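Local coordinates for putative endonuclease/exonuclease/phosphatase family protein (Bacteroides thetaiotaomicron, PDB 3MPR) that is a putative metal-dependent hydrolase of the endonuclease/exonuclease/phosphatase family, probably cleaving phosphodiester bonds in nucleic acids, at residues Thr245-Ser250 / Ala274-Asp279; Asp94-Gly99 / Trp124-Cys129. All coordinates share one frame; numbering follows the deposited sequence.

Interaction 1 of 2, residues Thr245-Ser250 / Ala274-Asp279; sequences TDTYRS and ARTPSD. With ACY (acetic acid), chain E.
Tyr248 and Arg275 form the hydrogen-bonded pair of a small two-stranded antiparallel ribbon, strands 248-251 and 272-275. Arg275 N donates a hydrogen bond to Tyr248 O at 3.0 Å, and Tyr248 N returns a bond to Arg275 O. On the same side of the ribbon the phenol ring lies beneath the arginine: Arg275 CB sits 3.5 Å from the Tyr248 ring centroid, a CH-pi contact over the face but displaced toward the CZ rim. The broad, flat face of the phenol suits the aliphatic root of the arginine. Beyond CB the arginine bends at chi2 (-80°), and its NE points at Ser250 OG (3.0 Å), which lies in the guanidinium plane; the N-H...OG angle is 168°, nearly linear. Arg275 NH1 forms a salt bridge with Asp26 and a hydrogen bond to Arg24 O.

This ribbon stands apart from the two large sheets of the DNase I-like fold and leans on helix 28-41. Tyr248 OH bonds Gln30 and shares a water with Thr276 O, while Pro277 CD packs 3.3 Å from Asp246 O. On the other side Arg249 NH1, 2.9 Å from Thr247 OG1, also binds Tyr248 O; it and Arg275 N grip this oxygen from opposite faces of its carbonyl plane. Arg249 N donates to acetate OXT (3.0 Å), probably from the crystallisation liquor, and NE to Ser221 O of the second subunit, whose Pro219 packs on Ala274.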
loop_
_atom_site.group_PDB
_atom_site.type_symbol
_atom_site.label_atom_id
_atom_site.label_comp_id
_atom_site.label_asym_id
_atom_site.label_seq_id
_atom_site.Cartn_x
_atom_site.Cartn_y
_atom_site.Cartn_z
ATOM N N THR A 245 -5.914 1.339 3.750
ATOM C CA THR A 245 -7.204 0.775 4.139
ATOM C C THR A 245 -7.205 -0.757 4.171
ATOM O O THR A 245 -8.271 -1.382 4.245
ATOM C CB THR A 245 -8.316 1.265 3.166
ATOM O OG1 THR A 245 -8.014 0.863 1.823
ATOM C CG2 THR A 245 -8.419 2.793 3.212
ATOM N N ASP A 246 -6.011 -1.352 4.142
ATOM C CA ASP A 246 -5.870 -2.803 4.024
ATOM C C ASP A 246 -6.731 -3.464 5.092
ATOM O O ASP A 246 -6.785 -2.982 6.226
ATOM C CB ASP A 246 -4.418 -3.248 4.253
ATOM C CG ASP A 246 -3.411 -2.545 3.358
ATOM O OD1 ASP A 246 -3.596 -1.355 3.020
ATOM O OD2 ASP A 246 -2.381 -3.191 3.042
ATOM N N THR A 247 -7.403 -4.558 4.741
ATOM C CA THR A 247 -8.168 -5.320 5.731
ATOM C C THR A 247 -7.865 -6.811 5.667
ATOM O O THR A 247 -7.551 -7.355 4.598
ATOM C CB THR A 247 -9.704 -5.153 5.529
ATOM O OG1 THR A 247 -10.023 -5.353 4.148
ATOM C CG2 THR A 247 -10.167 -3.773 5.947
ATOM N N TYR A 248 -7.980 -7.474 6.811
ATOM C CA TYR A 248 -7.881 -8.924 6.856
ATOM C C TYR A 248 -9.286 -9.517 7.009
ATOM O O TYR A 248 -10.280 -8.791 6.910
ATOM C CB TYR A 248 -6.910 -9.381 7.963
ATOM C CG TYR A 248 -7.384 -9.215 9.406
ATOM C CD1 TYR A 248 -7.846 -10.306 10.123
ATOM C CD2 TYR A 248 -7.319 -7.989 10.059
ATOM C CE1 TYR A 248 -8.255 -10.187 11.437
ATOM C CE2 TYR A 248 -7.729 -7.855 11.397
ATOM C CZ TYR A 248 -8.196 -8.970 12.073
ATOM O OH TYR A 248 -8.624 -8.894 13.382
ATOM N N ARG A 249 -9.378 -10.827 7.214
ATOM C CA ARG A 249 -10.691 -11.465 7.302
ATOM C C ARG A 249 -10.724 -12.402 8.486
ATOM O O ARG A 249 -9.711 -13.014 8.821
ATOM C CB ARG A 249 -11.016 -12.264 6.037
ATOM C CG ARG A 249 -11.059 -11.444 4.737
ATOM C CD ARG A 249 -12.317 -10.568 4.593
ATOM N NE ARG A 249 -12.279 -9.870 3.306
ATOM C CZ ARG A 249 -11.662 -8.711 3.107
ATOM N NH1 ARG A 249 -11.068 -8.095 4.127
ATOM N NH2 ARG A 249 -11.646 -8.161 1.893
ATOM N N SER A 250 -11.899 -12.538 9.092
ATOM C CA SER A 250 -12.089 -13.522 10.149
ATOM C C SER A 250 -13.352 -14.318 9.869
ATOM O O SER A 250 -14.214 -13.886 9.106
ATOM C CB SER A 250 -12.189 -12.835 11.512
ATOM O OG SER A 250 -13.353 -12.032 11.560
ATOM N N ALA A 274 -14.893 -8.638 6.958
ATOM C CA ALA A 274 -13.709 -7.795 6.946
ATOM C C ALA A 274 -13.419 -7.315 8.355
ATOM O O ALA A 274 -14.339 -7.071 9.134
ATOM C CB ALA A 274 -13.910 -6.612 6.016
ATOM N N ARG A 275 -12.133 -7.189 8.675
ATOM C CA ARG A 275 -11.682 -6.678 9.967
ATOM C C ARG A 275 -10.596 -5.655 9.688
ATOM O O ARG A 275 -9.775 -5.868 8.797
ATOM C CB ARG A 275 -11.039 -7.807 10.785
ATOM C CG ARG A 275 -11.987 -8.888 11.262
ATOM C CD ARG A 275 -12.726 -8.420 12.498
ATOM N NE ARG A 275 -13.668 -9.428 12.984
ATOM C CZ ARG A 275 -14.490 -9.233 14.012
ATOM N NH1 ARG A 275 -14.479 -8.072 14.660
ATOM N NH2 ARG A 275 -15.323 -10.195 14.388
ATOM N N THR A 276 -10.567 -4.563 10.445
ATOM C CA THR A 276 -9.491 -3.594 10.281
ATOM C C THR A 276 -8.381 -3.953 11.276
ATOM O O THR A 276 -8.668 -4.358 12.400
ATOM C CB THR A 276 -9.977 -2.155 10.505
ATOM O OG1 THR A 276 -10.563 -2.044 11.813
ATOM C CG2 THR A 276 -11.003 -1.776 9.448
ATOM N N PRO A 277 -7.115 -3.844 10.851
ATOM C CA PRO A 277 -5.991 -4.230 11.716
ATOM C C PRO A 277 -5.937 -3.387 12.995
ATOM O O PRO A 277 -5.496 -3.887 14.019
ATOM C CB PRO A 277 -4.767 -3.975 10.835
ATOM C CG PRO A 277 -5.290 -4.150 9.428
ATOM C CD PRO A 277 -6.686 -3.583 9.466
ATOM N N SER A 278 -6.379 -2.136 12.930
ATOM C CA SER A 278 -6.594 -1.352 14.145
ATOM C C SER A 278 -7.835 -0.501 13.960
ATOM O O SER A 278 -8.425 -0.505 12.891
ATOM C CB SER A 278 -5.393 -0.462 14.465
ATOM O OG SER A 278 -5.661 0.282 15.641
ATOM N N ASP A 279 -8.247 0.223 14.994
ATOM C CA ASP A 279 -9.415 1.081 14.827
ATOM C C ASP A 279 -9.069 2.446 14.224
ATOM O O ASP A 279 -9.942 3.303 14.046
ATOM C CB ASP A 279 -10.271 1.179 16.103
ATOM C CG ASP A 279 -9.588 1.925 17.223
ATOM O OD1 ASP A 279 -8.347 2.062 17.192
ATOM O OD2 ASP A 279 -10.308 2.370 18.144
HETATM C C ACY E . -6.100 -12.948 6.807
HETATM O O ACY E . -5.753 -12.742 7.997
HETATM O OXT ACY E . -7.046 -12.358 6.215
HETATM C CH3 ACY E . -5.301 -13.967 6.053
HETATM O O HOH W 1 -9.676 -6.347 13.983
HETATM O O HOH W 2 -15.441 -12.686 13.086
#

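Interaction 2 of 2, residues Asp94-Gly99 / Trp124-Cys129; sequences DIVEKG and WGHFKC
Val96 lies over the imidazole of His126, its CB 3.8 Å from the ring centroid and almost on the ring normal, a CH-pi contact in which the branched side chain offers both methyls to the flat ring. His126 CG, anti to the backbone N (chi1 174°), comes within 3.8 Å of Val96 CB, and the ring's NE2 is bonded to Glu135 of the next strand.

The backbone explains why Val96 faces the histidine. Val96 and Glu97 both stand opposite His126, a classic beta bulge in edge strand 93-102 of the six-stranded sheet. His126 O takes a 2.8 Å bond from Val96 N and a weak one from Glu97 N, and Glu97 O receives His126 N at 2.7 Å.

Beyond the bulge, on the side of the sheet that carries Glu97 and His126, the Trp124 indole turns back over the neighbouring strand. Gly99 N lies 3.4 Å above its plane, over the centre, and Gly99 C comes within 3.2 Å of Trp124 NE1. A glycine suits this position, since a CB would collide with the indole. The Glu97 carboxylate stands nearly perpendicular to the indole, OE2 at its edge 3.4 Å from Trp124 CH2.

On the other side Ile95 and Phe127 run side by side, Ile95 CG1 meeting Phe127 CE2 at 3.7 Å, while Tyr88 packs edge-to-face on the phenyl.

Glu97 OE2 also pairs with Arg167, and a water joins Glu97 OE1 to His126 ND1; the acceptor Glu135 at NE2 might favour a protonated imidazole, whereas Glu97, already paired with Arg167, would add less.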
loop_
_atom_site.group_PDB
_atom_site.type_symbol
_atom_site.label_atom_id
_atom_site.label_comp_id
_atom_site.label_asym_id
_atom_site.label_seq_id
_atom_site.Cartn_x
_atom_site.Cartn_y
_atom_site.Cartn_z
ATOM N N ASP A 94 20.808 5.759 13.478
ATOM C CA ASP A 94 21.334 5.744 14.843
ATOM C C ASP A 94 20.543 6.743 15.671
ATOM O O ASP A 94 20.033 7.731 15.137
ATOM C CB ASP A 94 22.811 6.158 14.866
ATOM C CG ASP A 94 23.737 5.054 14.367
ATOM O OD1 ASP A 94 23.553 3.893 14.778
ATOM O OD2 ASP A 94 24.642 5.353 13.564
ATOM N N ILE A 95 20.449 6.499 16.976
ATOM C CA ILE A 95 19.846 7.473 17.873
ATOM C C ILE A 95 20.934 8.340 18.462
ATOM O O ILE A 95 21.879 7.834 19.061
ATOM C CB ILE A 95 19.072 6.808 18.994
ATOM C CG1 ILE A 95 17.786 6.201 18.428
ATOM C CG2 ILE A 95 18.768 7.827 20.105
ATOM C CD1 ILE A 95 17.042 5.333 19.411
ATOM N N VAL A 96 20.819 9.644 18.262
ATOM C CA VAL A 96 21.774 10.583 18.838
ATOM C C VAL A 96 21.338 10.864 20.261
ATOM O O VAL A 96 22.151 10.879 21.181
ATOM C CB VAL A 96 21.811 11.899 18.045
ATOM C CG1 VAL A 96 22.777 12.884 18.685
ATOM C CG2 VAL A 96 22.202 11.645 16.594
ATOM N N GLU A 97 20.035 11.057 20.430
ATOM C CA GLU A 97 19.449 11.442 21.705
ATOM C C GLU A 97 17.988 11.013 21.664
ATOM O O GLU A 97 17.384 10.978 20.594
ATOM C CB GLU A 97 19.516 12.967 21.838
ATOM C CG GLU A 97 19.890 13.471 23.189
ATOM C CD GLU A 97 19.575 14.942 23.370
ATOM O OE1 GLU A 97 20.026 15.782 22.555
ATOM O OE2 GLU A 97 18.862 15.251 24.335
ATOM N N LYS A 98 17.416 10.686 22.817
ATOM C CA LYS A 98 15.992 10.360 22.887
ATOM C C LYS A 98 15.422 10.820 24.224
ATOM O O LYS A 98 16.154 10.952 25.203
ATOM C CB LYS A 98 15.779 8.865 22.746
ATOM C CG LYS A 98 16.331 8.066 23.919
ATOM C CD LYS A 98 15.937 6.596 23.796
ATOM C CE LYS A 98 16.663 5.725 24.838
ATOM N NZ LYS A 98 16.055 4.353 24.883
ATOM N N GLY A 99 14.116 11.041 24.276
ATOM C CA GLY A 99 13.495 11.487 25.515
ATOM C C GLY A 99 11.982 11.428 25.482
ATOM O O GLY A 99 11.381 10.940 24.519
ATOM N N TRP A 124 10.187 11.285 21.822
ATOM C CA TRP A 124 10.909 11.815 20.687
ATOM C C TRP A 124 12.276 11.178 20.585
ATOM O O TRP A 124 12.796 10.602 21.554
ATOM C CB TRP A 124 11.032 13.343 20.809
ATOM C CG TRP A 124 11.790 13.757 22.060
ATOM C CD1 TRP A 124 11.273 13.984 23.301
ATOM C CD2 TRP A 124 13.203 13.938 22.169
ATOM N NE1 TRP A 124 12.287 14.311 24.184
ATOM C CE2 TRP A 124 13.479 14.299 23.503
ATOM C CE3 TRP A 124 14.263 13.850 21.259
ATOM C CZ2 TRP A 124 14.774 14.551 23.954
ATOM C CZ3 TRP A 124 15.544 14.108 21.699
ATOM C CH2 TRP A 124 15.794 14.451 23.041
ATOM N N GLY A 125 12.848 11.270 19.396
ATOM C CA GLY A 125 14.216 10.871 19.179
ATOM C C GLY A 125 14.860 11.845 18.216
ATOM O O GLY A 125 14.214 12.331 17.292
ATOM N N HIS A 126 16.125 12.148 18.465
ATOM C CA HIS A 126 16.985 12.844 17.514
ATOM C C HIS A 126 17.716 11.747 16.749
ATOM O O HIS A 126 18.562 11.051 17.313
ATOM C CB HIS A 126 17.960 13.725 18.306
ATOM C CG HIS A 126 19.005 14.413 17.483
ATOM N ND1 HIS A 126 19.799 15.417 18.000
ATOM C CD2 HIS A 126 19.413 14.231 16.205
ATOM C CE1 HIS A 126 20.646 15.828 17.072
ATOM N NE2 HIS A 126 20.435 15.122 15.975
ATOM N N PHE A 127 17.363 11.563 15.479
ATOM C CA PHE A 127 17.927 10.481 14.672
ATOM C C PHE A 127 18.987 10.951 13.689
ATOM O O PHE A 127 18.985 12.106 13.275
ATOM C CB PHE A 127 16.819 9.775 13.877
ATOM C CG PHE A 127 15.873 9.001 14.731
ATOM C CD1 PHE A 127 14.763 9.616 15.277
ATOM C CD2 PHE A 127 16.094 7.654 14.989
ATOM C CE1 PHE A 127 13.897 8.912 16.081
ATOM C CE2 PHE A 127 15.223 6.934 15.805
ATOM C CZ PHE A 127 14.121 7.564 16.345
ATOM N N LYS A 128 19.873 10.031 13.303
ATOM C CA LYS A 128 20.864 10.287 12.273
ATOM C C LYS A 128 20.832 9.146 11.248
ATOM O O LYS A 128 20.990 7.980 11.604
ATOM C CB LYS A 128 22.262 10.395 12.887
ATOM C CG LYS A 128 23.359 10.722 11.874
ATOM C CD LYS A 128 24.692 10.962 12.565
ATOM C CE LYS A 128 25.725 11.519 11.611
ATOM N NZ LYS A 128 27.060 11.642 12.263
ATOM N N CYS A 129 20.641 9.491 9.980
ATOM C CA CYS A 129 20.596 8.493 8.929
ATOM C C CYS A 129 21.986 7.909 8.716
ATOM O O CYS A 129 22.964 8.644 8.536
ATOM C CB CYS A 129 20.053 9.110 7.637
ATOM S SG CYS A 129 18.394 9.798 7.840
HETATM O O HOH W 3 24.172 7.544 11.779
HETATM O O HOH W 4 18.524 16.383 20.335
#

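From the N terminus, interaction 2 comes first: the chain runs along 94-99, makes an excursion of 24 residues and returns antiparallel at 124-129, closing a loop at the edge of the six-stranded sheet. Strand 121-129 also pairs antiparallel with strand 135-142, so interaction 2 joins the edge strand to the body of that sheet. Only then does interaction 1 open at 245-250. Its return at 274-279 closes a second loop, part of which is not modelled, before the chain enters strand 283-289 of the seven-stranded sheet. The loops follow in series, neither nested nor crossed. Their centres lie 32 Å apart on opposite sides of the chain's centre, and interaction 1 alone reaches the second subunit.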